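Nigritoxine (PDB 5M41) is a bacterial toxin of Vibrio nigripulchritudo that acts against crustaceans and insects. Local coordinates at residues G82-M86 with F127-F131; N102-P106 with L203-R209. All coordinates share one frame; numbering follows the deposited sequence.

Contact 1: G82-M86 with F127-F131; sequences GATNM and FRQNF
T84 N gives a nearly straight hydrogen bond to N130 O (2.8 Å, N-H...O angle 170°), joining the two turns where their backbones come closest. T84 OG1 also comes within 3.2 Å of N130 O, a weak contact at most; its stronger partner is H188, and R184 NE bonds it too.

The side chain of N130 points toward 82-86 and carries the next bonds. Its OD1 accepts from N85 ND2 at 3.1 Å, the donor standing above the carbonyl plane and the two amides turned 71° against each other. Its ND2 makes a weak bond to M86 SD (3.4 Å) and a stronger one to N102 OD1, so both ends of the amide have partners and its rotation is defined. N85 is likewise held from outside, OD1 by the hydroxyl of Y41 and ND2 by L202 O.

Beyond the polar centre, M86 SD lies beside two aromatic rings, making oblique Met-aromatic contacts with both F127 and F131. A bend at chi3 (58°) turns CE to the edge of the F127 ring, 3.8 Å from CD1. The methyl of A83 packs against F131, CB to CE1 3.6 Å.

Behind these side chains stand two beta turns: type II from A83 to M86 and type I from R128 to F131. The first lies in the beta-hairpin connection between strands 77-80 and 86-90, neighbours in the five-stranded antiparallel sheet; the second takes in R128 of helix 125-128 and carries the chain on to F131. L100 of strand 98-102 touches M86 and F127, while L202 of helix 195-203 packs against T84 and N130.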
loop_
_atom_site.group_PDB
_atom_site.type_symbol
_atom_site.label_atom_id
_atom_site.label_comp_id
_atom_site.label_asym_id
_atom_site.label_seq_id
_atom_site.Cartn_x
_atom_site.Cartn_y
_atom_site.Cartn_z
ATOM N N GLY A 82 -20.122 3.313 -46.693
ATOM C CA GLY A 82 -20.339 4.377 -45.701
ATOM C C GLY A 82 -21.049 3.831 -44.473
ATOM O O GLY A 82 -22.136 4.278 -44.143
ATOM N N ALA A 83 -20.429 2.872 -43.780
ATOM C CA ALA A 83 -21.059 2.228 -42.635
ATOM C C ALA A 83 -19.971 1.793 -41.667
ATOM O O ALA A 83 -19.034 1.128 -42.072
ATOM C CB ALA A 83 -21.888 1.013 -43.092
ATOM N N THR A 84 -20.096 2.147 -40.394
ATOM C CA THR A 84 -19.050 1.827 -39.423
ATOM C C THR A 84 -19.034 0.316 -39.146
ATOM O O THR A 84 -20.084 -0.315 -39.123
ATOM C CB THR A 84 -19.290 2.639 -38.153
ATOM O OG1 THR A 84 -19.397 4.027 -38.505
ATOM C CG2 THR A 84 -18.173 2.425 -37.126
ATOM N N ASN A 85 -17.851 -0.276 -39.006
ATOM C CA ASN A 85 -17.721 -1.704 -38.628
ATOM C C ASN A 85 -18.151 -2.710 -39.698
ATOM O O ASN A 85 -18.290 -3.907 -39.407
ATOM C CB ASN A 85 -18.514 -1.999 -37.351
ATOM C CG ASN A 85 -17.987 -1.221 -36.141
ATOM O OD1 ASN A 85 -16.770 -1.131 -35.930
ATOM N ND2 ASN A 85 -18.901 -0.668 -35.337
ATOM N N MET A 86 -18.418 -2.234 -40.906
ATOM C CA MET A 86 -19.029 -3.087 -41.939
ATOM C C MET A 86 -18.299 -3.048 -43.248
ATOM O O MET A 86 -17.717 -2.016 -43.635
ATOM C CB MET A 86 -20.490 -2.675 -42.168
ATOM C CG MET A 86 -21.375 -2.836 -40.937
ATOM S SD MET A 86 -23.036 -2.159 -41.170
ATOM C CE MET A 86 -23.543 -3.141 -42.588
ATOM N N PHE A 127 -26.969 -3.064 -36.621
ATOM C CA PHE A 127 -26.613 -2.619 -37.975
ATOM C C PHE A 127 -26.929 -1.136 -38.132
ATOM O O PHE A 127 -26.117 -0.348 -38.635
ATOM C CB PHE A 127 -27.347 -3.443 -39.042
ATOM C CG PHE A 127 -26.767 -4.817 -39.243
ATOM C CD1 PHE A 127 -25.827 -5.051 -40.241
ATOM C CD2 PHE A 127 -27.111 -5.870 -38.389
ATOM C CE1 PHE A 127 -25.273 -6.316 -40.408
ATOM C CE2 PHE A 127 -26.552 -7.141 -38.551
ATOM C CZ PHE A 127 -25.642 -7.362 -39.568
ATOM N N ARG A 128 -28.095 -0.756 -37.639
ATOM C CA ARG A 128 -28.563 0.588 -37.768
ATOM C C ARG A 128 -27.642 1.592 -37.075
ATOM O O ARG A 128 -27.475 2.702 -37.582
ATOM C CB ARG A 128 -29.960 0.701 -37.183
ATOM C CG ARG A 128 -30.669 1.972 -37.609
ATOM C CD ARG A 128 -32.130 1.919 -37.188
ATOM N NE ARG A 128 -32.657 3.267 -37.083
ATOM C CZ ARG A 128 -32.601 4.005 -35.978
ATOM N NH1 ARG A 128 -32.055 3.516 -34.868
ATOM N NH2 ARG A 128 -33.097 5.236 -35.988
ATOM N N GLN A 129 -27.090 1.192 -35.924
ATOM C CA GLN A 129 -26.140 1.989 -35.108
ATOM C C GLN A 129 -24.883 2.375 -35.872
ATOM O O GLN A 129 -24.175 3.282 -35.475
ATOM C CB GLN A 129 -25.611 1.129 -33.959
ATOM C CG GLN A 129 -26.311 1.268 -32.646
ATOM C CD GLN A 129 -25.851 0.195 -31.669
ATOM O OE1 GLN A 129 -24.857 -0.526 -31.893
ATOM N NE2 GLN A 129 -26.593 0.063 -30.584
ATOM N N ASN A 130 -24.562 1.613 -36.907
ATOM C CA ASN A 130 -23.336 1.827 -37.670
ATOM C C ASN A 130 -23.415 2.994 -38.642
ATOM O O ASN A 130 -22.413 3.324 -39.313
ATOM C CB ASN A 130 -22.943 0.543 -38.396
ATOM C CG ASN A 130 -22.367 -0.512 -37.458
ATOM O OD1 ASN A 130 -21.758 -0.176 -36.457
ATOM N ND2 ASN A 130 -22.527 -1.788 -37.799
ATOM N N PHE A 131 -24.594 3.635 -38.698
ATOM C CA PHE A 131 -24.823 4.772 -39.563
ATOM C C PHE A 131 -24.940 6.054 -38.748
ATOM O O PHE A 131 -25.445 6.032 -37.636
ATOM C CB PHE A 131 -26.082 4.526 -40.423
ATOM C CG PHE A 131 -25.942 3.332 -41.349
ATOM C CD1 PHE A 131 -25.326 3.459 -42.599
ATOM C CD2 PHE A 131 -26.396 2.071 -40.951
ATOM C CE1 PHE A 131 -25.195 2.355 -43.442
ATOM C CE2 PHE A 131 -26.247 0.962 -41.777
ATOM C CZ PHE A 131 -25.643 1.103 -43.028
#

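Contact 2: N102-P106 with L203-R209; sequences NLNSP and LLDVLPR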
loop_
_atom_site.group_PDB
_atom_site.type_symbol
_atom_site.label_atom_id
_atom_site.label_comp_id
_atom_site.label_asym_id
_atom_site.label_seq_id
_atom_site.Cartn_x
_atom_site.Cartn_y
_atom_site.Cartn_z
ATOM N N ASN A 102 -20.412 -7.408 -40.046
ATOM C CA ASN A 102 -20.651 -6.355 -39.062
ATOM C C ASN A 102 -19.848 -6.729 -37.821
ATOM O O ASN A 102 -20.267 -7.556 -37.002
ATOM C CB ASN A 102 -22.153 -6.214 -38.711
ATOM C CG ASN A 102 -22.430 -5.092 -37.700
ATOM O OD1 ASN A 102 -21.501 -4.427 -37.189
ATOM N ND2 ASN A 102 -23.710 -4.892 -37.378
ATOM N N LEU A 103 -18.685 -6.108 -37.674
ATOM C CA LEU A 103 -17.796 -6.476 -36.577
ATOM C C LEU A 103 -18.386 -6.169 -35.212
ATOM O O LEU A 103 -17.930 -6.726 -34.203
ATOM C CB LEU A 103 -16.429 -5.804 -36.730
ATOM C CG LEU A 103 -15.652 -6.103 -38.008
ATOM C CD1 LEU A 103 -14.462 -5.163 -38.074
ATOM C CD2 LEU A 103 -15.193 -7.565 -38.074
ATOM N N ASN A 104 -19.398 -5.303 -35.163
ATOM C CA ASN A 104 -20.003 -4.919 -33.877
ATOM C C ASN A 104 -21.345 -5.600 -33.582
ATOM O O ASN A 104 -22.048 -5.195 -32.654
ATOM C CB ASN A 104 -20.172 -3.393 -33.782
ATOM C CG ASN A 104 -20.242 -2.909 -32.341
ATOM O OD1 ASN A 104 -19.496 -3.398 -31.502
ATOM N ND2 ASN A 104 -21.133 -1.968 -32.045
ATOM N N SER A 105 -21.724 -6.606 -34.374
ATOM C CA SER A 105 -22.999 -7.289 -34.128
ATOM C C SER A 105 -22.836 -8.357 -33.060
ATOM O O SER A 105 -21.972 -9.201 -33.187
ATOM C CB SER A 105 -23.527 -7.948 -35.397
ATOM O OG SER A 105 -24.748 -8.649 -35.141
ATOM N N PRO A 106 -23.673 -8.338 -32.019
ATOM C CA PRO A 106 -23.617 -9.404 -31.007
ATOM C C PRO A 106 -23.775 -10.818 -31.603
ATOM O O PRO A 106 -23.052 -11.744 -31.237
ATOM C CB PRO A 106 -24.816 -9.105 -30.107
ATOM C CG PRO A 106 -25.136 -7.667 -30.342
ATOM C CD PRO A 106 -24.718 -7.338 -31.743
ATOM N N LEU A 203 -17.927 0.193 -30.411
ATOM C CA LEU A 203 -16.815 -0.716 -30.132
ATOM C C LEU A 203 -17.203 -1.860 -29.177
ATOM O O LEU A 203 -16.414 -2.754 -28.925
ATOM C CB LEU A 203 -15.607 0.071 -29.580
ATOM C CG LEU A 203 -14.834 1.002 -30.534
ATOM C CD1 LEU A 203 -13.781 1.796 -29.786
ATOM C CD2 LEU A 203 -14.168 0.210 -31.646
ATOM N N LEU A 204 -18.405 -1.806 -28.616
ATOM C CA LEU A 204 -18.844 -2.782 -27.600
ATOM C C LEU A 204 -18.469 -4.225 -27.938
ATOM O O LEU A 204 -17.829 -4.925 -27.143
ATOM C CB LEU A 204 -20.369 -2.666 -27.389
ATOM C CG LEU A 204 -21.048 -3.709 -26.481
ATOM C CD1 LEU A 204 -20.499 -3.579 -25.063
ATOM C CD2 LEU A 204 -22.587 -3.579 -26.489
ATOM N N ASP A 205 -18.866 -4.684 -29.120
ATOM C CA ASP A 205 -18.603 -6.068 -29.504
ATOM C C ASP A 205 -17.345 -6.227 -30.354
ATOM O O ASP A 205 -16.855 -7.324 -30.491
ATOM C CB ASP A 205 -19.813 -6.678 -30.198
ATOM C CG ASP A 205 -20.847 -7.207 -29.195
ATOM O OD1 ASP A 205 -20.723 -8.380 -28.810
ATOM O OD2 ASP A 205 -21.783 -6.461 -28.809
ATOM N N VAL A 206 -16.827 -5.128 -30.911
ATOM C CA VAL A 206 -15.566 -5.159 -31.676
ATOM C C VAL A 206 -14.387 -5.509 -30.768
ATOM O O VAL A 206 -13.516 -6.302 -31.128
ATOM C CB VAL A 206 -15.263 -3.794 -32.368
ATOM C CG1 VAL A 206 -13.911 -3.838 -33.080
ATOM C CG2 VAL A 206 -16.358 -3.421 -33.369
ATOM N N LEU A 207 -14.359 -4.910 -29.586
ATOM C CA LEU A 207 -13.208 -5.067 -28.686
ATOM C C LEU A 207 -12.942 -6.514 -28.255
ATOM O O LEU A 207 -11.812 -6.992 -28.399
ATOM C CB LEU A 207 -13.358 -4.137 -27.475
ATOM C CG LEU A 207 -13.219 -2.651 -27.824
ATOM C CD1 LEU A 207 -13.711 -1.738 -26.678
ATOM C CD2 LEU A 207 -11.758 -2.393 -28.190
ATOM N N PRO A 208 -13.975 -7.231 -27.727
ATOM C CA PRO A 208 -13.764 -8.643 -27.387
ATOM C C PRO A 208 -13.379 -9.502 -28.593
ATOM O O PRO A 208 -12.612 -10.446 -28.447
ATOM C CB PRO A 208 -15.148 -9.102 -26.844
ATOM C CG PRO A 208 -16.134 -8.046 -27.236
ATOM C CD PRO A 208 -15.331 -6.774 -27.363
ATOM N N ARG A 209 -13.899 -9.192 -29.777
ATOM C CA ARG A 209 -13.439 -9.909 -30.978
ATOM C C ARG A 209 -12.012 -9.579 -31.307
ATOM O O ARG A 209 -11.253 -10.455 -31.731
ATOM C CB ARG A 209 -14.329 -9.640 -32.198
ATOM C CG ARG A 209 -15.757 -10.108 -31.960
ATOM C CD ARG A 209 -16.599 -10.110 -33.233
ATOM N NE ARG A 209 -17.796 -10.881 -32.966
ATOM C CZ ARG A 209 -19.018 -10.387 -32.930
ATOM N NH1 ARG A 209 -19.256 -9.087 -33.178
ATOM N NH2 ARG A 209 -20.010 -11.204 -32.644
HETATM O O HOH W 1 -22.647 -4.457 -30.010
#
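S105 O is gripped by both terminal nitrogens of R209, NH1 at 2.7 Å and NH2 at 2.9 Å. The carbonyl oxygen sits in the guanidinium plane, and NH2 meets it almost head-on, with a C=O...N angle of 163°. NH1 also donates to L103 O (2.9 Å), again within the guanidinium plane although the nitrogen stands well above the plane of that carbonyl. A weak bond from NH2 to P106 O completes the set. Three backbone oxygens thus line the edge of the group and fix its rotation. The side chain gets there by running extended from CG to NE, from helix 206-215 across to the loop.

A second grip works the other way round. N104 OD1 reaches the backbone N-H groups of D205 and V206, accepting from D205 N (2.8 Å) and more weakly from V206 N (3.2 Å). Its CG lies anti to the backbone N (chi1 -157°), which swings the amide across to these N-H groups, while ND2 binds T201 O. V206 CG2 packs beside the same side chain, 3.8 Å from N104 CB.

A water lies within hydrogen-bonding distance of both N104 O and D205 OD2 and may link them. Close by, the side chains of P106 and D205 cross at about a right angle, P106 CG 3.9 Å from D205 OD2.

N102 OD1 accepts from N104 N at 3.0 Å, an Asx turn, within a type I beta turn from N102 to S105; N102 ND2 binds S126 O. Here that compact turn leaves strand 98-102 and is joined to the helical region by side chains binding backbone groups in both directions.

Overall arrangement
The centres of contacts 1 and 2 lie about 12 Å apart, and the two touch directly: N85 O is 2.8 Å from L103 N, a probable hydrogen bond. Their segments alternate along the chain, in the order 82-86, 102-106, 127-131, 203-209. The first two border neighbouring strands of the five-stranded antiparallel sheet, 86-90 and 98-102; the later two lie at or beside helices 125-128 and 206-215. Together they tie one end of this sheet to helices 125-128, 195-203 and 206-215. The bound magnesium ion is about 12 Å from the side chain of T84 and about 14 Å from that of L203, so neither contact coordinates it.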